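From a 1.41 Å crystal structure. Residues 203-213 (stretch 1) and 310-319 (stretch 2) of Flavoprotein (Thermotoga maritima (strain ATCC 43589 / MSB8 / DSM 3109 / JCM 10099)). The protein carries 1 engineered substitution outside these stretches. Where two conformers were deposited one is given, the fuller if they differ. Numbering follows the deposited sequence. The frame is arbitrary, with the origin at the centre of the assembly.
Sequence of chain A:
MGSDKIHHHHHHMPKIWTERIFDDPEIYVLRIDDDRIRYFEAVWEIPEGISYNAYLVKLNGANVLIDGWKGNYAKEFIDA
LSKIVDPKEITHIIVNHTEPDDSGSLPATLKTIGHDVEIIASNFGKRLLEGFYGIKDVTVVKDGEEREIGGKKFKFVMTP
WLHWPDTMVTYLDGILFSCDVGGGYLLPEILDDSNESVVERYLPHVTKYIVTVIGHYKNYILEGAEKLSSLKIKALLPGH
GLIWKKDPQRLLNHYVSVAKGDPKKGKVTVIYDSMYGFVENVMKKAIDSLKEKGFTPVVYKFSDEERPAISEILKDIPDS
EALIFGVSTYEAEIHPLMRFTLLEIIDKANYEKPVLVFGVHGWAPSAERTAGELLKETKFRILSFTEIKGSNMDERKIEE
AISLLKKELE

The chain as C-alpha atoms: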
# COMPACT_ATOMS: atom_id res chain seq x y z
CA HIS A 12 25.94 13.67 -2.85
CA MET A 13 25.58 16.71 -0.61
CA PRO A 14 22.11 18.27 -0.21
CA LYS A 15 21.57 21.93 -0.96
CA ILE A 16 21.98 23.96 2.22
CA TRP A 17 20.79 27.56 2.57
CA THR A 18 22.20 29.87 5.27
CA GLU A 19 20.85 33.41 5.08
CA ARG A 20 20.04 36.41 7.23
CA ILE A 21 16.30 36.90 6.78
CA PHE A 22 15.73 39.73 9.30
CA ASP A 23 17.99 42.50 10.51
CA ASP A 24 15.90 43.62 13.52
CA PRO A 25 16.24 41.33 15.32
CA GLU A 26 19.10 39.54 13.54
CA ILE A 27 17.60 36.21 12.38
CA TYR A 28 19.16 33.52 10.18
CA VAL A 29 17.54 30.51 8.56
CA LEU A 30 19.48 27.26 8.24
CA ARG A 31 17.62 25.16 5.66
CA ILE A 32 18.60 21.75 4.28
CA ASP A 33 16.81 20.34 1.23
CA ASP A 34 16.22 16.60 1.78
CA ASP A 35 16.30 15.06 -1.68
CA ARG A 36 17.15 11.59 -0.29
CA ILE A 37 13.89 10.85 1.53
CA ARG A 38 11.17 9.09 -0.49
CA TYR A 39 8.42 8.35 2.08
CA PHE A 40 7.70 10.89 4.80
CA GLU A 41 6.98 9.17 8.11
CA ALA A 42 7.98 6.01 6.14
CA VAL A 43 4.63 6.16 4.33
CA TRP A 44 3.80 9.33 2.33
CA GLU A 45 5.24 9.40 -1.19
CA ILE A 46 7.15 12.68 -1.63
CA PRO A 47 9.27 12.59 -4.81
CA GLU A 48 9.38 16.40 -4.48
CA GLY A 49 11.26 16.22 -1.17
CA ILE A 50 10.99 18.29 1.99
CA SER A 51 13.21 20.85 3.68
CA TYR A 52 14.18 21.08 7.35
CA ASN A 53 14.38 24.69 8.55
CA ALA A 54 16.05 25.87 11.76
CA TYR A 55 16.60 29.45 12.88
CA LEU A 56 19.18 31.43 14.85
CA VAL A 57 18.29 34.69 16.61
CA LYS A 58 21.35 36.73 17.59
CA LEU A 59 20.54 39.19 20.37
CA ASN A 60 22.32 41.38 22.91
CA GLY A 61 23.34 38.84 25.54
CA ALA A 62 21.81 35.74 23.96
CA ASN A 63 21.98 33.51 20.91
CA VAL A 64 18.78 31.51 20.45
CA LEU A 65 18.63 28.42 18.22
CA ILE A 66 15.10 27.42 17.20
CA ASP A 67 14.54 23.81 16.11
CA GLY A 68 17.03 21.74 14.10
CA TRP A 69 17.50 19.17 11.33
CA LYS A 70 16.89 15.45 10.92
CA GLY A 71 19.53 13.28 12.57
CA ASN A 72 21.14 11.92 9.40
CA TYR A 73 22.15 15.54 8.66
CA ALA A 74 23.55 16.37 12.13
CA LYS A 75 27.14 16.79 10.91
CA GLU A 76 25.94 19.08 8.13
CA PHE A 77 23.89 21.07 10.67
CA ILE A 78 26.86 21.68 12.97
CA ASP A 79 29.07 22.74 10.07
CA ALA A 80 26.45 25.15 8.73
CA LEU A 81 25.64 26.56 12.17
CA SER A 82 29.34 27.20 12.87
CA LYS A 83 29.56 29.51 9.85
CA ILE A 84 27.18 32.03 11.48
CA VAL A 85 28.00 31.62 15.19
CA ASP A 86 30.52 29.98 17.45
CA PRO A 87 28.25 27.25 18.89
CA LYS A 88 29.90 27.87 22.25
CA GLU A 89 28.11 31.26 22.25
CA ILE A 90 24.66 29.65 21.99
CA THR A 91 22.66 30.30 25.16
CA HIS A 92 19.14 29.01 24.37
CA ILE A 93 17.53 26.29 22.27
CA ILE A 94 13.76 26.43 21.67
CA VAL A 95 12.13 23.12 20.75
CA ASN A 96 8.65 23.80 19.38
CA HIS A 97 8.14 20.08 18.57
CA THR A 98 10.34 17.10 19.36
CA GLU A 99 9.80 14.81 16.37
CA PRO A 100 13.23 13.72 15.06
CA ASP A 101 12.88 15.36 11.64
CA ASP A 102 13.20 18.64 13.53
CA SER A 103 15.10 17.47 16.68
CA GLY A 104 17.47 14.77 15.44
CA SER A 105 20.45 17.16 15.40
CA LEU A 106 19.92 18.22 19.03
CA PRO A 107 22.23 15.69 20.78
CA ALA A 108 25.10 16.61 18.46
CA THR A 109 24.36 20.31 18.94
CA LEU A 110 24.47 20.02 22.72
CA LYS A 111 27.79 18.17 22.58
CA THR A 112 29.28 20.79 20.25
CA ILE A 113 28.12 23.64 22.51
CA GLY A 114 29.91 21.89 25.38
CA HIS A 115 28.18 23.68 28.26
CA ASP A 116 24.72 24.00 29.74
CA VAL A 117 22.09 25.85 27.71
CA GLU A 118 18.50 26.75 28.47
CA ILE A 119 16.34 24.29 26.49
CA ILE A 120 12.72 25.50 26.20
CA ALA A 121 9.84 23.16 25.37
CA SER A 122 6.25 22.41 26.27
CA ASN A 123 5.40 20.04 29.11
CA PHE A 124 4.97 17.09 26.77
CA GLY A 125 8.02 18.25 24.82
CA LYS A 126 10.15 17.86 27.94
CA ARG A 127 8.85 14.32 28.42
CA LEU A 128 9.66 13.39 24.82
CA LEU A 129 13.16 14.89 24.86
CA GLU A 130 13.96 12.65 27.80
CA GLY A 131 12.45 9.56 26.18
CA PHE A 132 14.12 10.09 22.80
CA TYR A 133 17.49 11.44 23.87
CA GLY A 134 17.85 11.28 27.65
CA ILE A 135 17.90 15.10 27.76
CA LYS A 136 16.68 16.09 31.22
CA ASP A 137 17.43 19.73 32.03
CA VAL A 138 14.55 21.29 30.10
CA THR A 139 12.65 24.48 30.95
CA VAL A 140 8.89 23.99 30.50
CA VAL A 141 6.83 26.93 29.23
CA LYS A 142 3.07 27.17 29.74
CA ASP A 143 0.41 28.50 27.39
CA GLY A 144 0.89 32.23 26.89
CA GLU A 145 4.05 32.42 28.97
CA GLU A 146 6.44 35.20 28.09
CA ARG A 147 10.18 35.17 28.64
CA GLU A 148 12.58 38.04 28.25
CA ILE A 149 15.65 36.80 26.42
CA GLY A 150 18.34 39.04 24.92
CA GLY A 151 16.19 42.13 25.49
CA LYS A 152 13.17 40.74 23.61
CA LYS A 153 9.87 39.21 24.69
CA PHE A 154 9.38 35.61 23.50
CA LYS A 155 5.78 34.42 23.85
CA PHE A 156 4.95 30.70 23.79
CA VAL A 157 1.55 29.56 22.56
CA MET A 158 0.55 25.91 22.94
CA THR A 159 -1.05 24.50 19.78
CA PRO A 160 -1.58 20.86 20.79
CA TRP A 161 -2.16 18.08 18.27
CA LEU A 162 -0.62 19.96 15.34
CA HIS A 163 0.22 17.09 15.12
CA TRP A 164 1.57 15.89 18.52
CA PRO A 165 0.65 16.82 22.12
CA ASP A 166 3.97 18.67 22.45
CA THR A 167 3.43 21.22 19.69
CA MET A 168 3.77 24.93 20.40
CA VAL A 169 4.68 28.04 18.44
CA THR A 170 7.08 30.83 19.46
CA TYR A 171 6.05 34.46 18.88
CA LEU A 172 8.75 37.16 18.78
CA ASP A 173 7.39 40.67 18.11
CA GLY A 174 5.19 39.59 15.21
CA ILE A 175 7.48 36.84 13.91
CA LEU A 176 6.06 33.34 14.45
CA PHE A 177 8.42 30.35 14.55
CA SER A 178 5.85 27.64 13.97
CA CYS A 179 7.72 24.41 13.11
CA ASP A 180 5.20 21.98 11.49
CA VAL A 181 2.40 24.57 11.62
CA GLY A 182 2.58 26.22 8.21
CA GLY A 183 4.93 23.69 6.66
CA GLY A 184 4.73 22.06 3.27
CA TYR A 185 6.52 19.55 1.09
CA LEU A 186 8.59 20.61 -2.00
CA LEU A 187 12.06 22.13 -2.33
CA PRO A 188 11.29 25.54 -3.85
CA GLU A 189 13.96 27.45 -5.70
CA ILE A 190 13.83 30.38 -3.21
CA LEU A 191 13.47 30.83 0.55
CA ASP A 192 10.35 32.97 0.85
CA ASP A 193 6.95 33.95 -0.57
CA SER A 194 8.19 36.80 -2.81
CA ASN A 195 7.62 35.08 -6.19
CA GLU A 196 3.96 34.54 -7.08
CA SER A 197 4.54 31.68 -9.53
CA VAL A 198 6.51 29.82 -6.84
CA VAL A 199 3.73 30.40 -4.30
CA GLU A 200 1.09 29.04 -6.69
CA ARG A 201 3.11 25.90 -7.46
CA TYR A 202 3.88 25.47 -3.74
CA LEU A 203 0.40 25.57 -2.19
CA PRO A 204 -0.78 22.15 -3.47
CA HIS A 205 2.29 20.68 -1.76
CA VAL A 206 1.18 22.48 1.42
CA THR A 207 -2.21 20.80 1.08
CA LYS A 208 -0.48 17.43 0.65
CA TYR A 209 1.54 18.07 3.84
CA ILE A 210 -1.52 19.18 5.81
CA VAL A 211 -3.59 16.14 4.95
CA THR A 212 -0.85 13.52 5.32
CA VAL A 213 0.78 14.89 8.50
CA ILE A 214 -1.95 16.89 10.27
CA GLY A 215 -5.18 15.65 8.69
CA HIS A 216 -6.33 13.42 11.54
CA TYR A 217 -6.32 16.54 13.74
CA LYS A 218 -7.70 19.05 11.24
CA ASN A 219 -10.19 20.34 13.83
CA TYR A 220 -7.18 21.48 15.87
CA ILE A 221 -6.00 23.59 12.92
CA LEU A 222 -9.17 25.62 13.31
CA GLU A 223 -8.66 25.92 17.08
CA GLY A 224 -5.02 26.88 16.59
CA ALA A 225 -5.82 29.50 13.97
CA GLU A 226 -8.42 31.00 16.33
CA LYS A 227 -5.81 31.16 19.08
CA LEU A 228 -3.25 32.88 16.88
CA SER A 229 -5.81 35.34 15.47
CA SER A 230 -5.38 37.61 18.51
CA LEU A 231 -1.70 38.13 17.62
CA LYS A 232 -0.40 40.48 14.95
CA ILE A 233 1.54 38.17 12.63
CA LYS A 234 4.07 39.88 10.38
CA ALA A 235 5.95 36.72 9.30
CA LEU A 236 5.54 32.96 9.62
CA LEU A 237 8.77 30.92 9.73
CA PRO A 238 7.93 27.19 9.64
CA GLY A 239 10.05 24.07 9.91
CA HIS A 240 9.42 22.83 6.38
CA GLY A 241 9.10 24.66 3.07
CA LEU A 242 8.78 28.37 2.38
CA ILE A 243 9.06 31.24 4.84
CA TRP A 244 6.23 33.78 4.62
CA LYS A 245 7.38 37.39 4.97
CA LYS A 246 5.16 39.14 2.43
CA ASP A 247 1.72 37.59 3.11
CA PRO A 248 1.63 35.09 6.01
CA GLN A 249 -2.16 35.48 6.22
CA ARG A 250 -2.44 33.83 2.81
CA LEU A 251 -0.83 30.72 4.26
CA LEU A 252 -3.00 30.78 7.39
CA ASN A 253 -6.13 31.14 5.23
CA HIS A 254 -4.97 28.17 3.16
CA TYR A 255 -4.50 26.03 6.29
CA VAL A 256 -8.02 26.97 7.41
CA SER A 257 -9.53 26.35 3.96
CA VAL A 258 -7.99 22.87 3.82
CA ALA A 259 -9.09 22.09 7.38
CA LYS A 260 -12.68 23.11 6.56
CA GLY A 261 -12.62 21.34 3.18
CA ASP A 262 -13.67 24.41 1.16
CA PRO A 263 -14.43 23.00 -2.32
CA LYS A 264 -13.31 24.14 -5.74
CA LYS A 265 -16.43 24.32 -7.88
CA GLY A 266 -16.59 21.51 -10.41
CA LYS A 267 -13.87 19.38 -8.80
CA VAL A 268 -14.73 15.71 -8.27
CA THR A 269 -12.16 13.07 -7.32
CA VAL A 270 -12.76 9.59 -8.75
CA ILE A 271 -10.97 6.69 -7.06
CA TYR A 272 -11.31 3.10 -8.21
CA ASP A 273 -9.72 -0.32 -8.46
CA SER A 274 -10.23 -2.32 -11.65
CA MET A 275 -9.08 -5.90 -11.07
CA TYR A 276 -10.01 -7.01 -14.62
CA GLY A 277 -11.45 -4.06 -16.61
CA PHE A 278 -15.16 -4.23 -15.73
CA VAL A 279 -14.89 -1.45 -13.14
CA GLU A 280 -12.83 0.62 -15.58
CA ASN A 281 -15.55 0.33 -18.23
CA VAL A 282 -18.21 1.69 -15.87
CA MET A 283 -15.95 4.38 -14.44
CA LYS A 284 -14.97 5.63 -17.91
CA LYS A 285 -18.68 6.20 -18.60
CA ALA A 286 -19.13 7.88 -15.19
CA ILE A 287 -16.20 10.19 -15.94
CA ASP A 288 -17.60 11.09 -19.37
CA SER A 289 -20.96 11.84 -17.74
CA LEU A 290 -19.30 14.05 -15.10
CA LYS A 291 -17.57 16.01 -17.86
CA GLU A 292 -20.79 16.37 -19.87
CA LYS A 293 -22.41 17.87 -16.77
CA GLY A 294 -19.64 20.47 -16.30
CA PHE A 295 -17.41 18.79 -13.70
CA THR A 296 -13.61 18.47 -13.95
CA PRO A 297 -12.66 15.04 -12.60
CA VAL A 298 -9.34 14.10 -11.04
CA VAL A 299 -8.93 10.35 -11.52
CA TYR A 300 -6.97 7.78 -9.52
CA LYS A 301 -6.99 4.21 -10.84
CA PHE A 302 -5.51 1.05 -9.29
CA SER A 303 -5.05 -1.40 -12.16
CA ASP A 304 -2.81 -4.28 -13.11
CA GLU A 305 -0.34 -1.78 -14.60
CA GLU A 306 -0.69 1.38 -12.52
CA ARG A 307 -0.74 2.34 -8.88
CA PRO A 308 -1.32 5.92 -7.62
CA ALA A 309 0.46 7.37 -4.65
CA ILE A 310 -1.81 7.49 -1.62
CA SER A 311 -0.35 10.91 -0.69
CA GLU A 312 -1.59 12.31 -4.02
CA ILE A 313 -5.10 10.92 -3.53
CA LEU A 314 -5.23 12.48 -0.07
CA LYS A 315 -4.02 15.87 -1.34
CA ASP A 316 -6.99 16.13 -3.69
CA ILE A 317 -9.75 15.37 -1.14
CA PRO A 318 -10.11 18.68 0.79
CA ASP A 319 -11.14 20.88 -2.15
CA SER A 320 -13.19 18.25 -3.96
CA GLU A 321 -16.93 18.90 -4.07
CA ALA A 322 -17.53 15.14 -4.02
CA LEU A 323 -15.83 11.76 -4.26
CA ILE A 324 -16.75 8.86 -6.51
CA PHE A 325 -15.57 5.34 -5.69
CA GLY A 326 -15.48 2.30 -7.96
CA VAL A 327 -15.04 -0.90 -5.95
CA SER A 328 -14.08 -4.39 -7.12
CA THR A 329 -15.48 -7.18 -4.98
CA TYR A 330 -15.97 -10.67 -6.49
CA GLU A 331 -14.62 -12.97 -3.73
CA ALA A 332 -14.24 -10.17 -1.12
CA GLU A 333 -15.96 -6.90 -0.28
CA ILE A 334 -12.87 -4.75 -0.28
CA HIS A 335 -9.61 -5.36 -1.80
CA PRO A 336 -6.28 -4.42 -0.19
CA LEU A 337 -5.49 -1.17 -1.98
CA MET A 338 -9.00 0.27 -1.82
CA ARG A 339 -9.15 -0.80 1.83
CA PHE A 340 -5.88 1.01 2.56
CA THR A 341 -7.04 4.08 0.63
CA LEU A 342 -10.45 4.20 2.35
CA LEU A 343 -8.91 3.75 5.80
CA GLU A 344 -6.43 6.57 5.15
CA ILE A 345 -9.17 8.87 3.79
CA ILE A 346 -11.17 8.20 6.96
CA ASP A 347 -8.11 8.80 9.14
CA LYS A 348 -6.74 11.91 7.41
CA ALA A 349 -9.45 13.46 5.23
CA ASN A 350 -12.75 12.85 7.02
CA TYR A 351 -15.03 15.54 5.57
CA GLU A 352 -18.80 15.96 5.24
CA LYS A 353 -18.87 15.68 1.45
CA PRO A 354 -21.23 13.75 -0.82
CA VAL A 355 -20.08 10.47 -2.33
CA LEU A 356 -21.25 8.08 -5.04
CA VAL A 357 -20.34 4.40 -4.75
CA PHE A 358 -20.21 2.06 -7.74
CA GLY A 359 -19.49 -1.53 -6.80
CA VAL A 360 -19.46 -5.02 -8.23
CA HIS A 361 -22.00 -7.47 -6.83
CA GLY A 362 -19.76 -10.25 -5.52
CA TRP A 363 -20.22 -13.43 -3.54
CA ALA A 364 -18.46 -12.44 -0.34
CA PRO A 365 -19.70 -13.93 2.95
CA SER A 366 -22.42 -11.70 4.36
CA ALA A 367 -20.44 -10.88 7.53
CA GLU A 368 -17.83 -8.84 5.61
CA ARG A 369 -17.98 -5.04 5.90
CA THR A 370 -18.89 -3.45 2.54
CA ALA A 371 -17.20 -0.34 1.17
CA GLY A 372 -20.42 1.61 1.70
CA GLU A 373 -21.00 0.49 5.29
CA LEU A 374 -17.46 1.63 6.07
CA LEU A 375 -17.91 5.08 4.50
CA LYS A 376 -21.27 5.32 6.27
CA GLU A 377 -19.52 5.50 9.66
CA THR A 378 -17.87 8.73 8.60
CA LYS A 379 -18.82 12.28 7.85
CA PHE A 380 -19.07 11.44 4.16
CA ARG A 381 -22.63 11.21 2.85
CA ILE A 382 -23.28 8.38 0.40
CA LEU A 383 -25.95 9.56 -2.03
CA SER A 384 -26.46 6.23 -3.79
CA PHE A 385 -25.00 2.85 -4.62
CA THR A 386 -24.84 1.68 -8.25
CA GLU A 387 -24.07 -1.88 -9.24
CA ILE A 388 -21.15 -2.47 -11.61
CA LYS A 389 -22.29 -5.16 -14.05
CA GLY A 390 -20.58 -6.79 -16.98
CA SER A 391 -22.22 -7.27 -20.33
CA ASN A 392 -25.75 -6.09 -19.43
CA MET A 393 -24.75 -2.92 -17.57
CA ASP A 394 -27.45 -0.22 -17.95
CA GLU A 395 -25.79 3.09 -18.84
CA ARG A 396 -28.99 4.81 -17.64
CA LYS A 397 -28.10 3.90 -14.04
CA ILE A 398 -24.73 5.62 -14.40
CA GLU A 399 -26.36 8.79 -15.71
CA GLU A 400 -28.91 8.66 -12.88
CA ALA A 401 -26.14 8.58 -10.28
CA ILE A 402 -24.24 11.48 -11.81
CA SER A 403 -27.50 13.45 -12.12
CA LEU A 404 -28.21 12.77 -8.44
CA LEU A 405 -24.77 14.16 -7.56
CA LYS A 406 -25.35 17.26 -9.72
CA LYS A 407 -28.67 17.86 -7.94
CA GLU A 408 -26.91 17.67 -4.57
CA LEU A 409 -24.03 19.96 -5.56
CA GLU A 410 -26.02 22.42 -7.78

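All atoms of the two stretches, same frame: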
# COMPACT_ATOMS: atom_id res chain seq x y z
N LEU A 203 1.53 25.81 -3.09
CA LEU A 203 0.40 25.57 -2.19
C LEU A 203 -0.19 24.17 -2.29
O LEU A 203 -0.57 23.61 -1.24
CB LEU A 203 -0.65 26.68 -2.35
CG LEU A 203 -0.25 28.00 -1.67
CD1 LEU A 203 -1.17 29.11 -2.10
CD2 LEU A 203 -0.27 27.86 -0.17
N PRO A 204 -0.30 23.54 -3.46
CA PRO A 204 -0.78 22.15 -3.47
C PRO A 204 0.10 21.21 -2.67
O PRO A 204 -0.39 20.23 -2.10
CB PRO A 204 -0.81 21.80 -4.96
CG PRO A 204 -0.95 23.13 -5.65
CD PRO A 204 -0.17 24.10 -4.81
N HIS A 205 1.41 21.48 -2.61
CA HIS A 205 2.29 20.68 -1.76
C HIS A 205 2.10 20.99 -0.28
O HIS A 205 2.42 20.14 0.56
CB HIS A 205 3.75 20.85 -2.18
CG HIS A 205 4.01 20.42 -3.59
ND1 HIS A 205 4.30 19.12 -3.93
CD2 HIS A 205 3.99 21.12 -4.76
CE1 HIS A 205 4.45 19.03 -5.24
NE2 HIS A 205 4.26 20.23 -5.77
N VAL A 206 1.61 22.19 0.05
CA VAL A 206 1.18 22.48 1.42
C VAL A 206 -0.05 21.66 1.75
O VAL A 206 -0.13 21.04 2.81
CB VAL A 206 0.93 23.99 1.59
CG1 VAL A 206 0.35 24.26 2.98
CG2 VAL A 206 2.21 24.75 1.37
N THR A 207 -1.02 21.60 0.83
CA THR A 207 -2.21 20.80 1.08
C THR A 207 -1.83 19.34 1.32
O THR A 207 -2.35 18.69 2.23
CB THR A 207 -3.16 20.90 -0.10
OG1 THR A 207 -3.53 22.27 -0.26
CG2 THR A 207 -4.42 20.07 0.16
N LYS A 208 -0.93 18.81 0.49
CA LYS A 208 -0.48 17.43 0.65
C LYS A 208 0.12 17.20 2.03
O LYS A 208 -0.15 16.17 2.67
CB LYS A 208 0.53 17.12 -0.45
CG LYS A 208 0.95 15.66 -0.56
CD LYS A 208 1.96 15.55 -1.71
CE LYS A 208 2.56 14.18 -1.87
NZ LYS A 208 3.51 14.17 -3.03
N TYR A 209 0.96 18.13 2.50
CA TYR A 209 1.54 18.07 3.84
C TYR A 209 0.47 18.12 4.92
O TYR A 209 0.47 17.32 5.86
CB TYR A 209 2.54 19.23 4.00
CG TYR A 209 3.15 19.29 5.37
CD1 TYR A 209 4.27 18.53 5.66
CD2 TYR A 209 2.61 20.10 6.37
CE1 TYR A 209 4.84 18.57 6.93
CE2 TYR A 209 3.17 20.13 7.62
CZ TYR A 209 4.28 19.35 7.89
OH TYR A 209 4.84 19.38 9.15
N ILE A 210 -0.46 19.07 4.81
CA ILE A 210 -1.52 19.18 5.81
C ILE A 210 -2.26 17.87 5.97
O ILE A 210 -2.45 17.37 7.08
CB ILE A 210 -2.50 20.31 5.45
CG1 ILE A 210 -1.84 21.67 5.55
CG2 ILE A 210 -3.70 20.26 6.38
CD1 ILE A 210 -2.66 22.79 4.90
N VAL A 211 -2.74 17.32 4.86
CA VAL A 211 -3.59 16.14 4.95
C VAL A 211 -2.81 14.95 5.49
O VAL A 211 -3.25 14.26 6.42
CB VAL A 211 -4.27 15.82 3.61
CG1 VAL A 211 -5.16 14.57 3.75
CG2 VAL A 211 -5.12 17.00 3.11
N THR A 212 -1.62 14.70 4.93
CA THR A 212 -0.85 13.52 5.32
C THR A 212 -0.34 13.60 6.75
O THR A 212 -0.36 12.59 7.45
CB THR A 212 0.30 13.22 4.35
OG1 THR A 212 1.21 14.32 4.27
CG2 THR A 212 -0.23 12.83 2.97
N VAL A 213 0.14 14.77 7.18
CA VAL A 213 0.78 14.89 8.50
C VAL A 213 -0.21 15.31 9.58
O VAL A 213 -0.19 14.78 10.70
CB VAL A 213 1.98 15.84 8.41
CG1 VAL A 213 2.62 16.07 9.77
CG2 VAL A 213 3.00 15.30 7.43
N ILE A 310 -0.73 7.18 -2.55
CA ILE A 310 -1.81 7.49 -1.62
C ILE A 310 -1.72 8.94 -1.15
O ILE A 310 -2.75 9.57 -0.87
CB ILE A 310 -1.82 6.47 -0.47
CG1 ILE A 310 -1.63 5.04 -1.00
CG2 ILE A 310 -3.11 6.59 0.34
CD1 ILE A 310 -2.67 4.54 -2.00
N SER A 311 -0.50 9.51 -1.08
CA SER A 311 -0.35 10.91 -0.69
C SER A 311 -0.98 11.85 -1.71
O SER A 311 -1.45 12.93 -1.34
CB SER A 311 1.13 11.23 -0.51
OG SER A 311 1.83 11.12 -1.74
N GLU A 312 -0.98 11.47 -2.99
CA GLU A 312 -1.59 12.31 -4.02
C GLU A 312 -3.11 12.22 -3.98
O GLU A 312 -3.80 13.22 -4.18
CB GLU A 312 -1.07 11.89 -5.38
CG GLU A 312 0.39 12.21 -5.60
CD GLU A 312 0.64 13.71 -5.69
OE1 GLU A 312 -0.14 14.40 -6.39
OE2 GLU A 312 1.60 14.19 -5.08
N ILE A 313 -3.66 11.03 -3.75
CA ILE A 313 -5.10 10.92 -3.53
C ILE A 313 -5.52 11.84 -2.39
O ILE A 313 -6.47 12.62 -2.51
CB ILE A 313 -5.49 9.46 -3.24
CG1 ILE A 313 -5.20 8.59 -4.47
CG2 ILE A 313 -6.97 9.37 -2.87
CD1 ILE A 313 -5.32 7.09 -4.22
N LEU A 314 -4.83 11.75 -1.26
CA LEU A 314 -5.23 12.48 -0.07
C LEU A 314 -5.17 13.99 -0.31
O LEU A 314 -6.06 14.73 0.13
CB LEU A 314 -4.34 12.06 1.10
CG LEU A 314 -4.63 10.69 1.68
CD1 LEU A 314 -3.58 10.35 2.68
CD2 LEU A 314 -5.98 10.64 2.35
N LYS A 315 -4.16 14.45 -1.05
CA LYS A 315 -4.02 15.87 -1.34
C LYS A 315 -5.23 16.44 -2.06
O LYS A 315 -5.55 17.64 -1.90
CB LYS A 315 -2.78 16.06 -2.21
CG LYS A 315 -2.61 17.41 -2.82
CD LYS A 315 -1.61 17.34 -3.96
CE LYS A 315 -2.25 16.79 -5.22
NZ LYS A 315 -1.29 16.90 -6.34
N ASP A 316 -5.90 15.63 -2.86
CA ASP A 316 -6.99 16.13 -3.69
C ASP A 316 -8.35 16.10 -3.00
O ASP A 316 -9.30 16.67 -3.53
CB ASP A 316 -7.02 15.36 -5.02
CG ASP A 316 -6.08 15.99 -6.06
OD1 ASP A 316 -6.08 17.23 -6.16
OD2 ASP A 316 -5.32 15.27 -6.71
N ILE A 317 -8.46 15.49 -1.82
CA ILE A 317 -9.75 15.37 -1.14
C ILE A 317 -10.29 16.70 -0.62
O ILE A 317 -11.47 17.02 -0.86
CB ILE A 317 -9.68 14.34 0.01
CG1 ILE A 317 -9.10 13.00 -0.46
CG2 ILE A 317 -11.06 14.17 0.66
CD1 ILE A 317 -9.92 12.31 -1.47
N PRO A 318 -9.50 17.52 0.10
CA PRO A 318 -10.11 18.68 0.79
C PRO A 318 -10.91 19.62 -0.10
O PRO A 318 -11.98 20.08 0.32
CB PRO A 318 -8.92 19.39 1.44
CG PRO A 318 -7.91 18.29 1.65
CD PRO A 318 -8.07 17.41 0.42
N ASP A 319 -10.42 19.94 -1.29
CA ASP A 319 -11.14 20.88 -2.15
C ASP A 319 -11.98 20.20 -3.21
O ASP A 319 -12.43 20.85 -4.14
CB ASP A 319 -10.22 21.96 -2.73
CG ASP A 319 -9.19 21.42 -3.68
OD1 ASP A 319 -8.98 20.19 -3.74
OD2 ASP A 319 -8.58 22.25 -4.40

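How does the first turn of stretch 1 meet the other helix? The two helices cross steeply, at 103°, with their axes 8.2 Å apart at closest approach. Pro204 makes its closest approach through its backbone: its O lies 3.6 Å from CD of Lys315. One turn on, Thr207 directs its CA-to-CB bond toward stretch 2, and its CG2 sits 3.4 Å from O of Lys315 and 4.2 Å from CG of Pro318.

What makes Lys208 the centre of the contact? CA of Lys208 comes within 4.4 Å of the CA of Lys315, and its CB is 3.9 Å from CB of Lys315, so the backbones nearly touch here. Although two lysines meet, their charged ends share one carboxylate. The Lys208 side chain, all t, runs out past Ser311, with CE 3.1 Å from OG of Ser311, and its NZ donates a hydrogen bond to OE2 of Glu312 at 2.8 Å, forming a salt bridge. Glu312 starts with its CA-to-CB bond pointing away, yet m rotamers at chi1 and chi2 bring its end back. OE1 of Glu312 accepts a second salt-bridging hydrogen bond from NZ of Lys315, also 2.8 Å, within stretch 2.

How does the contact continue beyond Lys208? Val211 supplies an apolar patch: its CG1 is 3.7 Å from CB of Leu314, while CG2 is 3.4 Å from CG of Pro318. CG2 of Val211 is the methyl nearer CG of Pro318, while both methyls lie near the Leu314 carbonyl.

What does Thr212 add? OG1 of Thr212 donates to O of Lys208 at 2.8 Å, one turn back in its own helix. In this p rotamer CG2 of Thr212 lies 4.1 Å from CB of Ser311 and 4.2 Å from CD1 of Leu314, a looser packing.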